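PDB 2WAC: staphylococcal nuclease domain-containing protein 1 from Drosophila melanogaster, which acts as an endonuclease on DNA and RNA, associates with the RNA-induced silencing complex, and binds peptides with symmetrically dimethylated arginines through the Tudor domain contained in this C-terminal piece. Local coordinates for residues A[16-21]-A[159-164]; A[30-35]-A[104-109]; A[138-143]-A[174-179]. All blocks are in the same frame, centred on the assembly; numbering follows the deposited sequence.

Contact 1: A[16-21]-A[159-164]; sequences LTFFAQ and NLATLR
Phe18 and Leu163 reach for each other from opposite directions, and the isobutyl end of the leucine settles on the phenyl ring. The key measurement is a CH-pi contact: Leu163 CD1 stands 3.9 Å from the centroid of the Phe18 ring and 18° off the ring normal. This places the methyl over one face, displaced toward the rim instead of above the exact middle. The displacement is toward the far end of the ring: the ring atom nearest Leu163 CD1 is Phe18 CZ. Leu163 CG and CD2 also close on Phe18 CZ, CD2 at 3.7 Å. One methyl therefore covers the face while the branch point and the second methyl gather round the ring's tip. Ala161, two residues earlier on the same strand, adds its CB at 4.2 Å from Phe18 CZ, approaching obliquely.

Phe18 gets its ring there by holding CG between its own backbone N and carbonyl carbon (chi1 61°), with CB already directed at strand 159-164. The two strands are not sheet neighbours. Strand 113-118 lies between them in the order 5-12, 17-22, 113-118, 159-164, 145-152, which is the 1-2-3-5-4 order of the OB-fold barrel of staphylococcal nuclease-like domains. The contact is thus a meeting of side chains across the barrel interior, with all three touching residues buried.

Val9 of strand 5-12 and Leu148 of strand 145-152 touch both Phe18 and Leu163, while Val146 and Phe137 pack on Leu163 from strand 145-152 and helix 127-141. On the backbone side, Phe18 is hydrogen-bonded to Tyr116 of the intervening strand.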
ATOM      1  N   LEU A  16       0.704  -8.673   1.278  1.00 24.61           N
ATOM      2  CA  LEU A  16      -0.154  -7.986   2.252  1.00 24.36           C
ATOM      3  C   LEU A  16       0.472  -6.743   2.890  1.00 24.01           C
ATOM      4  O   LEU A  16       0.172  -6.400   4.034  1.00 24.08           O
ATOM      5  CB  LEU A  16      -0.711  -8.954   3.309  1.00 24.44           C
ATOM      6  CG  LEU A  16      -1.839  -9.895   2.867  1.00 24.47           C
ATOM      7  CD1 LEU A  16      -2.164 -10.882   3.964  1.00 24.60           C
ATOM      8  CD2 LEU A  16      -3.091  -9.129   2.470  1.00 24.83           C
ATOM      9  N   THR A  17       1.357  -6.083   2.150  1.00 23.49           N
ATOM     10  CA  THR A  17       1.676  -4.697   2.452  1.00 22.95           C
ATOM     11  C   THR A  17       0.620  -3.862   1.732  1.00 22.53           C
ATOM     12  O   THR A  17      -0.044  -4.349   0.810  1.00 22.29           O
ATOM     13  CB  THR A  17       3.118  -4.280   2.042  1.00 23.00           C
ATOM     14  OG1 THR A  17       3.242  -4.248   0.616  1.00 22.82           O
ATOM     15  CG2 THR A  17       4.158  -5.232   2.634  1.00 22.93           C
ATOM     16  N   PHE A  18       0.438  -2.623   2.170  1.00 22.04           N
ATOM     17  CA  PHE A  18      -0.558  -1.749   1.563  1.00 21.75           C
ATOM     18  C   PHE A  18      -0.100  -0.301   1.609  1.00 21.60           C
ATOM     19  O   PHE A  18       0.691   0.079   2.473  1.00 21.48           O
ATOM     20  CB  PHE A  18      -1.929  -1.911   2.247  1.00 21.56           C
ATOM     21  CG  PHE A  18      -1.927  -1.555   3.711  1.00 21.25           C
ATOM     22  CD1 PHE A  18      -1.621  -2.514   4.675  1.00 20.44           C
ATOM     23  CD2 PHE A  18      -2.230  -0.260   4.127  1.00 20.79           C
ATOM     24  CE1 PHE A  18      -1.610  -2.187   6.030  1.00 20.47           C
ATOM     25  CE2 PHE A  18      -2.218   0.077   5.478  1.00 20.70           C
ATOM     26  CZ  PHE A  18      -1.910  -0.889   6.432  1.00 20.07           C
ATOM     27  N   PHE A  19      -0.597   0.496   0.668  1.00 21.45           N
ATOM     28  CA  PHE A  19      -0.368   1.932   0.671  1.00 21.44           C
ATOM     29  C   PHE A  19      -1.629   2.646   1.125  1.00 21.59           C
ATOM     30  O   PHE A  19      -2.738   2.299   0.705  1.00 21.67           O
ATOM     31  CB  PHE A  19       0.037   2.424  -0.721  1.00 21.39           C
ATOM     32  CG  PHE A  19       1.432   2.039  -1.124  1.00 20.97           C
ATOM     33  CD1 PHE A  19       1.722   0.741  -1.537  1.00 21.17           C
ATOM     34  CD2 PHE A  19       2.454   2.982  -1.115  1.00 20.53           C
ATOM     35  CE1 PHE A  19       3.014   0.385  -1.920  1.00 21.03           C
ATOM     36  CE2 PHE A  19       3.743   2.637  -1.494  1.00 20.82           C
ATOM     37  CZ  PHE A  19       4.025   1.335  -1.897  1.00 20.90           C
ATOM     38  N   ALA A  20      -1.453   3.648   1.980  1.00 21.68           N
ATOM     39  CA  ALA A  20      -2.572   4.428   2.490  1.00 21.89           C
ATOM     40  C   ALA A  20      -2.335   5.927   2.326  1.00 22.05           C
ATOM     41  O   ALA A  20      -1.216   6.410   2.502  1.00 21.98           O
ATOM     42  CB  ALA A  20      -2.835   4.085   3.951  1.00 21.71           C
ATOM     43  N   GLN A  21      -3.401   6.646   1.976  1.00 22.37           N
ATOM     44  CA  GLN A  21      -3.396   8.107   1.952  1.00 22.82           C
ATOM     45  C   GLN A  21      -4.067   8.637   3.211  1.00 23.17           C
ATOM     46  O   GLN A  21      -5.036   8.053   3.692  1.00 23.13           O
ATOM     47  CB  GLN A  21      -4.162   8.637   0.736  1.00 22.68           C
ATOM     48  CG  GLN A  21      -3.502   8.401  -0.615  1.00 22.92           C
ATOM     49  CD  GLN A  21      -4.439   8.693  -1.783  1.00 23.11           C
ATOM     50  OE1 GLN A  21      -5.651   8.836  -1.606  1.00 23.42           O
ATOM     51  NE2 GLN A  21      -3.880   8.765  -2.985  1.00 23.07           N
ATOM     52  N   ASN A 159       6.530   0.111   8.126  1.00 23.92           N
ATOM     53  CA  ASN A 159       6.146  -0.083   9.527  1.00 23.61           C
ATOM     54  C   ASN A 159       4.926  -0.995   9.662  1.00 23.39           C
ATOM     55  O   ASN A 159       4.086  -1.049   8.763  1.00 23.43           O
ATOM     56  CB  ASN A 159       5.874   1.267  10.205  1.00 23.55           C
ATOM     57  CG  ASN A 159       7.108   2.162  10.263  1.00 23.40           C
ATOM     58  OD1 ASN A 159       8.242   1.688  10.201  1.00 22.58           O
ATOM     59  ND2 ASN A 159       6.885   3.464  10.395  1.00 23.34           N
ATOM     60  N   LEU A 160       4.845  -1.715  10.780  1.00 23.14           N
ATOM     61  CA  LEU A 160       3.694  -2.573  11.079  1.00 22.97           C
ATOM     62  C   LEU A 160       2.490  -1.732  11.496  1.00 22.86           C
ATOM     63  O   LEU A 160       2.605  -0.867  12.366  1.00 22.91           O
ATOM     64  CB  LEU A 160       4.039  -3.582  12.186  1.00 23.02           C
ATOM     65  CG  LEU A 160       4.637  -4.953  11.841  1.00 23.07           C
ATOM     66  CD1 LEU A 160       5.923  -4.857  11.024  1.00 23.02           C
ATOM     67  CD2 LEU A 160       4.878  -5.755  13.118  1.00 22.91           C
ATOM     68  N   ALA A 161       1.341  -1.988  10.871  1.00 22.69           N
ATOM     69  CA  ALA A 161       0.125  -1.233  11.158  1.00 22.55           C
ATOM     70  C   ALA A 161      -1.120  -2.114  11.202  1.00 22.53           C
ATOM     71  O   ALA A 161      -1.251  -3.056  10.419  1.00 22.38           O
ATOM     72  CB  ALA A 161      -0.058  -0.111  10.136  1.00 22.46           C
ATOM     73  N   THR A 162      -2.026  -1.805  12.126  1.00 22.53           N
ATOM     74  CA  THR A 162      -3.360  -2.401  12.103  1.00 22.71           C
ATOM     75  C   THR A 162      -4.329  -1.471  11.382  1.00 22.90           C
ATOM     76  O   THR A 162      -4.113  -0.258  11.319  1.00 22.98           O
ATOM     77  CB  THR A 162      -3.907  -2.717  13.520  1.00 22.67           C
ATOM     78  OG1 THR A 162      -3.839  -1.545  14.343  1.00 22.49           O
ATOM     79  CG2 THR A 162      -3.119  -3.854  14.167  1.00 22.51           C
ATOM     80  N   LEU A 163      -5.390  -2.056  10.831  1.00 23.14           N
ATOM     81  CA  LEU A 163      -6.466  -1.303  10.198  1.00 23.40           C
ATOM     82  C   LEU A 163      -7.791  -1.668  10.846  1.00 23.55           C
ATOM     83  O   LEU A 163      -8.069  -2.842  11.095  1.00 23.50           O
ATOM     84  CB  LEU A 163      -6.519  -1.571   8.688  1.00 23.33           C
ATOM     85  CG  LEU A 163      -5.326  -1.145   7.827  1.00 23.69           C
ATOM     86  CD1 LEU A 163      -5.568  -1.536   6.375  1.00 23.56           C
ATOM     87  CD2 LEU A 163      -5.047   0.353   7.941  1.00 24.08           C
ATOM     88  N   ARG A 164      -8.607  -0.651  11.108  1.00 23.83           N
ATOM     89  CA  ARG A 164      -9.840  -0.809  11.866  1.00 24.30           C
ATOM     90  C   ARG A 164     -11.009  -0.158  11.131  1.00 24.34           C
ATOM     91  O   ARG A 164     -10.849   0.909  10.532  1.00 24.22           O
ATOM     92  CB  ARG A 164      -9.662  -0.160  13.242  1.00 24.37           C
ATOM     93  CG  ARG A 164     -10.728  -0.500  14.257  1.00 25.43           C
ATOM     94  CD  ARG A 164     -10.358  -0.005  15.651  1.00 26.47           C
ATOM     95  NE  ARG A 164     -10.763   1.380  15.889  1.00 27.52           N
ATOM     96  CZ  ARG A 164     -10.884   1.930  17.096  1.00 28.10           C
ATOM     97  NH1 ARG A 164     -10.633   1.216  18.187  1.00 28.28           N
ATOM     98  NH2 ARG A 164     -11.262   3.197  17.216  1.00 28.16           N
TER

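Contact 2: A[30-35]-A[104-109]; sequences ESLMSK and PAFSSE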
ATOM      1  N   GLU A  30      -5.343  16.478  -4.591  1.00 25.71           N
ATOM      2  CA  GLU A  30      -6.314  16.919  -5.593  1.00 25.34           C
ATOM      3  C   GLU A  30      -5.835  18.178  -6.320  1.00 24.97           C
ATOM      4  O   GLU A  30      -5.916  18.266  -7.548  1.00 24.95           O
ATOM      5  CB  GLU A  30      -7.670  17.152  -4.914  1.00 25.40           C
ATOM      6  CG  GLU A  30      -8.665  18.009  -5.686  1.00 25.81           C
ATOM      7  CD  GLU A  30      -9.703  18.644  -4.778  1.00 26.18           C
ATOM      8  OE1 GLU A  30     -10.520  17.905  -4.187  1.00 26.68           O
ATOM      9  OE2 GLU A  30      -9.701  19.887  -4.658  1.00 26.30           O
ATOM     10  N   SER A  31      -5.329  19.137  -5.545  1.00 24.54           N
ATOM     11  CA  SER A  31      -4.800  20.395  -6.072  1.00 24.19           C
ATOM     12  C   SER A  31      -3.524  20.189  -6.897  1.00 23.95           C
ATOM     13  O   SER A  31      -3.374  20.785  -7.964  1.00 23.96           O
ATOM     14  CB  SER A  31      -4.546  21.379  -4.926  1.00 24.14           C
ATOM     15  OG  SER A  31      -3.929  22.566  -5.393  1.00 24.05           O
ATOM     16  N   LEU A  32      -2.618  19.351  -6.391  1.00 23.66           N
ATOM     17  CA  LEU A  32      -1.362  19.025  -7.075  1.00 23.44           C
ATOM     18  C   LEU A  32      -1.612  18.364  -8.432  1.00 23.29           C
ATOM     19  O   LEU A  32      -0.996  18.739  -9.430  1.00 23.31           O
ATOM     20  CB  LEU A  32      -0.485  18.121  -6.189  1.00 23.39           C
ATOM     21  CG  LEU A  32       0.999  17.888  -6.521  1.00 23.33           C
ATOM     22  CD1 LEU A  32       1.766  17.466  -5.276  1.00 23.17           C
ATOM     23  CD2 LEU A  32       1.195  16.857  -7.621  1.00 23.12           C
ATOM     24  N   MET A  33      -2.519  17.387  -8.457  1.00 23.19           N
ATOM     25  CA  MET A  33      -2.853  16.653  -9.678  1.00 23.13           C
ATOM     26  C   MET A  33      -3.503  17.535 -10.740  1.00 22.97           C
ATOM     27  O   MET A  33      -3.313  17.313 -11.936  1.00 22.85           O
ATOM     28  CB  MET A  33      -3.746  15.446  -9.368  1.00 23.17           C
ATOM     29  CG  MET A  33      -3.003  14.221  -8.829  1.00 23.68           C
ATOM     30  SD  MET A  33      -1.762  13.546  -9.961  1.00 24.38           S
ATOM     31  CE  MET A  33      -0.292  14.363  -9.373  1.00 24.48           C
ATOM     32  N   SER A  34      -4.262  18.532 -10.292  1.00 22.90           N
ATOM     33  CA  SER A  34      -4.911  19.488 -11.187  1.00 22.85           C
ATOM     34  C   SER A  34      -3.911  20.472 -11.797  1.00 22.84           C
ATOM     35  O   SER A  34      -4.043  20.851 -12.963  1.00 22.89           O
ATOM     36  CB  SER A  34      -6.020  20.245 -10.451  1.00 22.83           C
ATOM     37  OG  SER A  34      -6.734  21.092 -11.335  1.00 22.78           O
ATOM     38  N   LYS A  35      -2.922  20.881 -11.006  1.00 22.84           N
ATOM     39  CA  LYS A  35      -1.882  21.796 -11.473  1.00 22.86           C
ATOM     40  C   LYS A  35      -0.893  21.087 -12.399  1.00 22.91           C
ATOM     41  O   LYS A  35      -0.413  21.677 -13.367  1.00 22.90           O
ATOM     42  CB  LYS A  35      -1.145  22.435 -10.292  1.00 22.79           C
ATOM     43  CG  LYS A  35      -2.003  23.370  -9.451  1.00 22.89           C
ATOM     44  CD  LYS A  35      -1.247  23.862  -8.224  1.00 22.97           C
ATOM     45  CE  LYS A  35      -2.155  24.633  -7.277  1.00 23.25           C
ATOM     46  NZ  LYS A  35      -2.745  25.851  -7.906  1.00 23.64           N
ATOM     47  N   PRO A 104      10.585  21.334 -10.374  1.00 32.06           N
ATOM     48  CA  PRO A 104      10.892  21.546  -8.960  1.00 32.10           C
ATOM     49  C   PRO A 104       9.716  21.983  -8.085  1.00 32.09           C
ATOM     50  O   PRO A 104       9.730  21.719  -6.876  1.00 32.13           O
ATOM     51  CB  PRO A 104      11.971  22.630  -9.003  1.00 32.18           C
ATOM     52  CG  PRO A 104      12.715  22.332 -10.254  1.00 32.17           C
ATOM     53  CD  PRO A 104      11.690  21.804 -11.236  1.00 32.08           C
ATOM     54  N   ALA A 105       8.712  22.626  -8.685  1.00 32.01           N
ATOM     55  CA  ALA A 105       7.494  23.041  -7.977  1.00 31.91           C
ATOM     56  C   ALA A 105       6.659  21.869  -7.442  1.00 31.80           C
ATOM     57  O   ALA A 105       5.944  22.017  -6.448  1.00 31.81           O
ATOM     58  CB  ALA A 105       6.641  23.934  -8.869  1.00 31.90           C
ATOM     59  N   PHE A 106       6.757  20.716  -8.101  1.00 31.62           N
ATOM     60  CA  PHE A 106       5.983  19.527  -7.728  1.00 31.45           C
ATOM     61  C   PHE A 106       6.804  18.497  -6.947  1.00 31.38           C
ATOM     62  O   PHE A 106       6.290  17.439  -6.581  1.00 31.40           O
ATOM     63  CB  PHE A 106       5.383  18.863  -8.974  1.00 31.39           C
ATOM     64  CG  PHE A 106       4.427  19.739  -9.734  1.00 31.23           C
ATOM     65  CD1 PHE A 106       3.068  19.728  -9.436  1.00 30.91           C
ATOM     66  CD2 PHE A 106       4.883  20.568 -10.757  1.00 31.01           C
ATOM     67  CE1 PHE A 106       2.178  20.536 -10.140  1.00 30.94           C
ATOM     68  CE2 PHE A 106       4.002  21.380 -11.464  1.00 30.84           C
ATOM     69  CZ  PHE A 106       2.647  21.362 -11.157  1.00 30.74           C
ATOM     70  N   SER A 107       8.069  18.815  -6.680  1.00 31.26           N
ATOM     71  CA  SER A 107       9.008  17.840  -6.121  1.00 31.18           C
ATOM     72  C   SER A 107       9.231  17.949  -4.611  1.00 31.00           C
ATOM     73  O   SER A 107       9.853  17.067  -4.012  1.00 31.10           O
ATOM     74  CB  SER A 107      10.355  17.932  -6.848  1.00 31.18           C
ATOM     75  OG  SER A 107      10.201  17.722  -8.240  1.00 31.61           O
ATOM     76  N   SER A 108       8.725  19.017  -3.999  1.00 30.75           N
ATOM     77  CA  SER A 108       8.997  19.292  -2.587  1.00 30.54           C
ATOM     78  C   SER A 108       8.019  18.631  -1.616  1.00 30.22           C
ATOM     79  O   SER A 108       8.413  18.228  -0.518  1.00 30.18           O
ATOM     80  CB  SER A 108       9.087  20.801  -2.326  1.00 30.62           C
ATOM     81  OG  SER A 108       7.951  21.480  -2.830  1.00 31.03           O
ATOM     82  N   GLU A 109       6.755  18.526  -2.019  1.00 29.80           N
ATOM     83  CA  GLU A 109       5.755  17.823  -1.221  1.00 29.42           C
ATOM     84  C   GLU A 109       6.104  16.348  -1.091  1.00 29.09           C
ATOM     85  O   GLU A 109       6.480  15.697  -2.069  1.00 28.98           O
ATOM     86  CB  GLU A 109       4.362  17.991  -1.821  1.00 29.43           C
ATOM     87  CG  GLU A 109       3.761  19.356  -1.564  1.00 29.54           C
ATOM     88  CD  GLU A 109       2.698  19.711  -2.573  1.00 29.68           C
ATOM     89  OE1 GLU A 109       1.554  19.233  -2.432  1.00 29.85           O
ATOM     90  OE2 GLU A 109       3.007  20.476  -3.509  1.00 29.74           O
TER
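The Phe106 ring presents its edge to helix 26-42: the carbonyl oxygen Leu32 O lies near the ring plane, 3.7 Å from Phe106 CE1. The backbone of Lys35 approaches the ring obliquely, with Lys35 C 3.8 Å from Phe106 CZ, and Lys35 CB rests at 3.8 Å from Phe106 CE1. Leu36 and Asp39 of the same helix also touch this ring. The second flat group, the Glu109 carboxylate, is met by a single methyl: Leu32 CD1 is 3.4 Å from Glu109 OE1 and 3.7 Å from Glu109 OE2.

Leu32 serves both flat groups because its CG points opposite the backbone N (chi1 -166°), which carries the fork to the loop; CD2 goes to the phenyl, 3.9 Å from Phe106 CD1, while CD1 goes to the acid. The polar end of Glu109 is held elsewhere, OE1 being hydrogen-bonded to Tyr112 OH. Arg70 NH1 binds the carbonyl oxygens of both Phe106 and Glu109 and so ties the loop to strand 68-77.

Replacing Phe106 by an alanine would probably open a gap beside Leu32 and Lys35 and leave the loop without its main apolar hold on the helix.

Helix against loop in this way, with one aromatic lodged by successive helical turns, packs helix 26-42 onto the Tudor part of an extended Tudor domain.

Contact 3: A[138-143]-A[174-179]; sequences SEDVLN and KQLVAE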
ATOM      1  N   SER A 138      -8.683  -7.015   0.150  1.00 24.33           N
ATOM      2  CA  SER A 138      -8.990  -5.939  -0.790  1.00 24.43           C
ATOM      3  C   SER A 138     -10.466  -5.548  -0.755  1.00 24.54           C
ATOM      4  O   SER A 138     -10.802  -4.364  -0.833  1.00 24.42           O
ATOM      5  CB  SER A 138      -8.579  -6.333  -2.211  1.00 24.42           C
ATOM      6  OG  SER A 138      -8.887  -5.301  -3.129  1.00 24.62           O
ATOM      7  N   GLU A 139     -11.340  -6.547  -0.638  1.00 24.72           N
ATOM      8  CA  GLU A 139     -12.774  -6.306  -0.512  1.00 25.04           C
ATOM      9  C   GLU A 139     -13.094  -5.561   0.787  1.00 24.90           C
ATOM     10  O   GLU A 139     -14.006  -4.734   0.827  1.00 24.93           O
ATOM     11  CB  GLU A 139     -13.554  -7.621  -0.580  1.00 25.24           C
ATOM     12  CG  GLU A 139     -15.017  -7.447  -0.970  1.00 26.39           C
ATOM     13  CD  GLU A 139     -15.828  -8.724  -0.845  1.00 28.01           C
ATOM     14  OE1 GLU A 139     -15.276  -9.821  -1.077  1.00 28.60           O
ATOM     15  OE2 GLU A 139     -17.029  -8.628  -0.515  1.00 28.85           O
ATOM     16  N   ASP A 140     -12.331  -5.862   1.837  1.00 24.84           N
ATOM     17  CA  ASP A 140     -12.480  -5.212   3.139  1.00 24.74           C
ATOM     18  C   ASP A 140     -12.102  -3.729   3.123  1.00 24.59           C
ATOM     19  O   ASP A 140     -12.857  -2.893   3.621  1.00 24.72           O
ATOM     20  CB  ASP A 140     -11.632  -5.932   4.199  1.00 24.86           C
ATOM     21  CG  ASP A 140     -12.204  -7.283   4.609  1.00 25.26           C
ATOM     22  OD1 ASP A 140     -13.402  -7.543   4.362  1.00 25.58           O
ATOM     23  OD2 ASP A 140     -11.446  -8.085   5.193  1.00 25.76           O
ATOM     24  N   VAL A 141     -10.943  -3.406   2.550  1.00 24.27           N
ATOM     25  CA  VAL A 141     -10.341  -2.081   2.765  1.00 24.08           C
ATOM     26  C   VAL A 141     -10.049  -1.213   1.532  1.00 24.00           C
ATOM     27  O   VAL A 141      -9.969   0.010   1.659  1.00 23.73           O
ATOM     28  CB  VAL A 141      -9.049  -2.159   3.646  1.00 24.05           C
ATOM     29  CG1 VAL A 141      -9.333  -2.852   4.976  1.00 23.85           C
ATOM     30  CG2 VAL A 141      -7.906  -2.853   2.905  1.00 23.95           C
ATOM     31  N   LEU A 142      -9.881  -1.821   0.358  1.00 24.10           N
ATOM     32  CA  LEU A 142      -9.454  -1.047  -0.816  1.00 24.20           C
ATOM     33  C   LEU A 142     -10.442   0.071  -1.163  1.00 24.19           C
ATOM     34  O   LEU A 142     -11.635  -0.175  -1.351  1.00 24.10           O
ATOM     35  CB  LEU A 142      -9.168  -1.939  -2.032  1.00 24.28           C
ATOM     36  CG  LEU A 142      -8.448  -1.259  -3.208  1.00 24.22           C
ATOM     37  CD1 LEU A 142      -6.970  -1.025  -2.909  1.00 23.93           C
ATOM     38  CD2 LEU A 142      -8.604  -2.077  -4.475  1.00 24.43           C
ATOM     39  N   ASN A 143      -9.913   1.296  -1.223  1.00 24.19           N
ATOM     40  CA  ASN A 143     -10.678   2.530  -1.477  1.00 24.48           C
ATOM     41  C   ASN A 143     -11.588   2.974  -0.330  1.00 24.64           C
ATOM     42  O   ASN A 143     -12.395   3.896  -0.491  1.00 24.64           O
ATOM     43  CB  ASN A 143     -11.482   2.441  -2.781  1.00 24.33           C
ATOM     44  CG  ASN A 143     -10.623   2.098  -3.974  1.00 24.50           C
ATOM     45  OD1 ASN A 143     -11.027   1.314  -4.829  1.00 25.47           O
ATOM     46  ND2 ASN A 143      -9.431   2.686  -4.045  1.00 23.45           N
ATOM     47  N   LYS A 174      -6.945  -9.072  11.959  1.00 23.91           N
ATOM     48  CA  LYS A 174      -7.344 -10.106  12.914  1.00 24.13           C
ATOM     49  C   LYS A 174      -8.544 -10.902  12.402  1.00 24.17           C
ATOM     50  O   LYS A 174      -8.621 -12.116  12.601  1.00 24.22           O
ATOM     51  CB  LYS A 174      -7.663  -9.486  14.279  1.00 24.02           C
ATOM     52  CG  LYS A 174      -7.896 -10.502  15.389  1.00 24.70           C
ATOM     53  CD  LYS A 174      -8.269  -9.827  16.695  1.00 25.15           C
ATOM     54  CE  LYS A 174      -8.541 -10.856  17.777  1.00 26.22           C
ATOM     55  NZ  LYS A 174      -8.832 -10.225  19.100  1.00 26.60           N
ATOM     56  N   GLN A 175      -9.477 -10.212  11.748  1.00 24.33           N
ATOM     57  CA  GLN A 175     -10.647 -10.859  11.154  1.00 24.57           C
ATOM     58  C   GLN A 175     -10.238 -11.879  10.089  1.00 24.51           C
ATOM     59  O   GLN A 175     -10.850 -12.941   9.985  1.00 24.58           O
ATOM     60  CB  GLN A 175     -11.616  -9.824  10.573  1.00 24.70           C
ATOM     61  CG  GLN A 175     -13.004 -10.386  10.262  1.00 25.52           C
ATOM     62  CD  GLN A 175     -13.976  -9.332   9.770  1.00 26.28           C
ATOM     63  OE1 GLN A 175     -13.774  -8.718   8.723  1.00 26.98           O
ATOM     64  NE2 GLN A 175     -15.049  -9.125  10.524  1.00 26.86           N
ATOM     65  N   LEU A 176      -9.201 -11.555   9.314  1.00 24.38           N
ATOM     66  CA  LEU A 176      -8.628 -12.489   8.338  1.00 24.25           C
ATOM     67  C   LEU A 176      -8.113 -13.758   9.024  1.00 24.31           C
ATOM     68  O   LEU A 176      -8.281 -14.864   8.505  1.00 24.28           O
ATOM     69  CB  LEU A 176      -7.493 -11.829   7.544  1.00 24.20           C
ATOM     70  CG  LEU A 176      -7.758 -10.638   6.616  1.00 24.01           C
ATOM     71  CD1 LEU A 176      -6.448 -10.184   5.978  1.00 23.40           C
ATOM     72  CD2 LEU A 176      -8.783 -10.971   5.541  1.00 23.81           C
ATOM     73  N   VAL A 177      -7.488 -13.581  10.188  1.00 24.29           N
ATOM     74  CA  VAL A 177      -7.029 -14.693  11.022  1.00 24.31           C
ATOM     75  C   VAL A 177      -8.214 -15.518  11.552  1.00 24.37           C
ATOM     76  O   VAL A 177      -8.229 -16.743  11.407  1.00 24.35           O
ATOM     77  CB  VAL A 177      -6.128 -14.196  12.194  1.00 24.35           C
ATOM     78  CG1 VAL A 177      -5.635 -15.358  13.040  1.00 24.19           C
ATOM     79  CG2 VAL A 177      -4.940 -13.403  11.662  1.00 24.12           C
ATOM     80  N   ALA A 178      -9.203 -14.843  12.142  1.00 24.49           N
ATOM     81  CA  ALA A 178     -10.386 -15.506  12.707  1.00 24.68           C
ATOM     82  C   ALA A 178     -11.210 -16.264  11.661  1.00 24.87           C
ATOM     83  O   ALA A 178     -11.863 -17.259  11.981  1.00 24.86           O
ATOM     84  CB  ALA A 178     -11.259 -14.500  13.450  1.00 24.69           C
ATOM     85  N   GLU A 179     -11.170 -15.788  10.418  1.00 25.00           N
ATOM     86  CA  GLU A 179     -11.847 -16.448   9.297  1.00 25.30           C
ATOM     87  C   GLU A 179     -11.032 -17.599   8.698  1.00 25.16           C
ATOM     88  O   GLU A 179     -11.501 -18.292   7.790  1.00 25.10           O
ATOM     89  CB  GLU A 179     -12.195 -15.433   8.207  1.00 25.43           C
ATOM     90  CG  GLU A 179     -13.368 -14.524   8.558  1.00 26.56           C
ATOM     91  CD  GLU A 179     -13.484 -13.320   7.639  1.00 27.94           C
ATOM     92  OE1 GLU A 179     -12.523 -13.024   6.893  1.00 28.44           O
ATOM     93  OE2 GLU A 179     -14.542 -12.658   7.671  1.00 29.16           O
TER
HETATM   94  O   HOH W   1     -12.543 -11.092   5.047  1.00 35.72           O
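Asp140 and Leu176 supply the closest direct approach between the two helix ends, and it is a van der Waals one: Asp140 OD2 lies 3.9 Å from Leu176 CD2. The two side chains run antiparallel alongside one another, so the carboxylate passes beside a methyl instead of meeting it head on. Asp140 has CG opposite its carbonyl carbon (chi1 -73°), and its CB already points at segment 174-179. The backbones stay well apart, with Asp140 CA and Leu176 CA at 9.7 Å the nearest such pair, and the buried surface is small, 78 Å².

Among polar groups, Gln175 OE1 comes within 4.3 Å of Asp140 OD2; both are acceptors, so this is proximity and not a bond.

A solvent molecule offers a further link. Water 1 lies between the carboxylates of Asp140 and Glu179, placed to donate to Glu179 OE1 at 2.7 Å and, at a longer 3.2 Å, to Asp140 OD2; these two carboxylate oxygens, Asp140 OD2 and Glu179 OE1, are 5.3 Å apart. The water has more acceptors around it than protons to give, so the bridge may not be complete at every moment.

Further side-chain packing surrounds the contact: Phe172, at the start of helix 172-178, touches Asp140 and Val141, while Val177 packs on Ala202 and Gln203 of helix 193-208.

Both acids sit at the C-terminal end of a helix: Asp140 lies in the last turn of helix 127-141, and Glu179 directly follows helix 172-178, its N bonded to Gln175 O. Two like charges near negative helix-dipole ends would be expected to repel; a water placed between them could ease this, and the carboxylates may have somewhat raised proton affinity.

How the contacts relate
From the N terminus, strand 17-22 of the staphylococcal nuclease-like barrel is the first half of contact 1, and helix 26-42 follows it directly to open contact 2. That contact closes at 104-109, after the Tudor strands, and so is nested inside the long loop that contact 1 closes at 159-164. Contact 3 opens at 138-143, before that closure, and ends at 174-179, so contacts 1 and 3 cross. They also touch, Leu163 CD1 lying 4.2 Å from Val141 CG1, which joins barrel interior to barrel helix. Contacts 2 and 3 are in series, centres about 33 Å apart on opposite sides of the chain's centre.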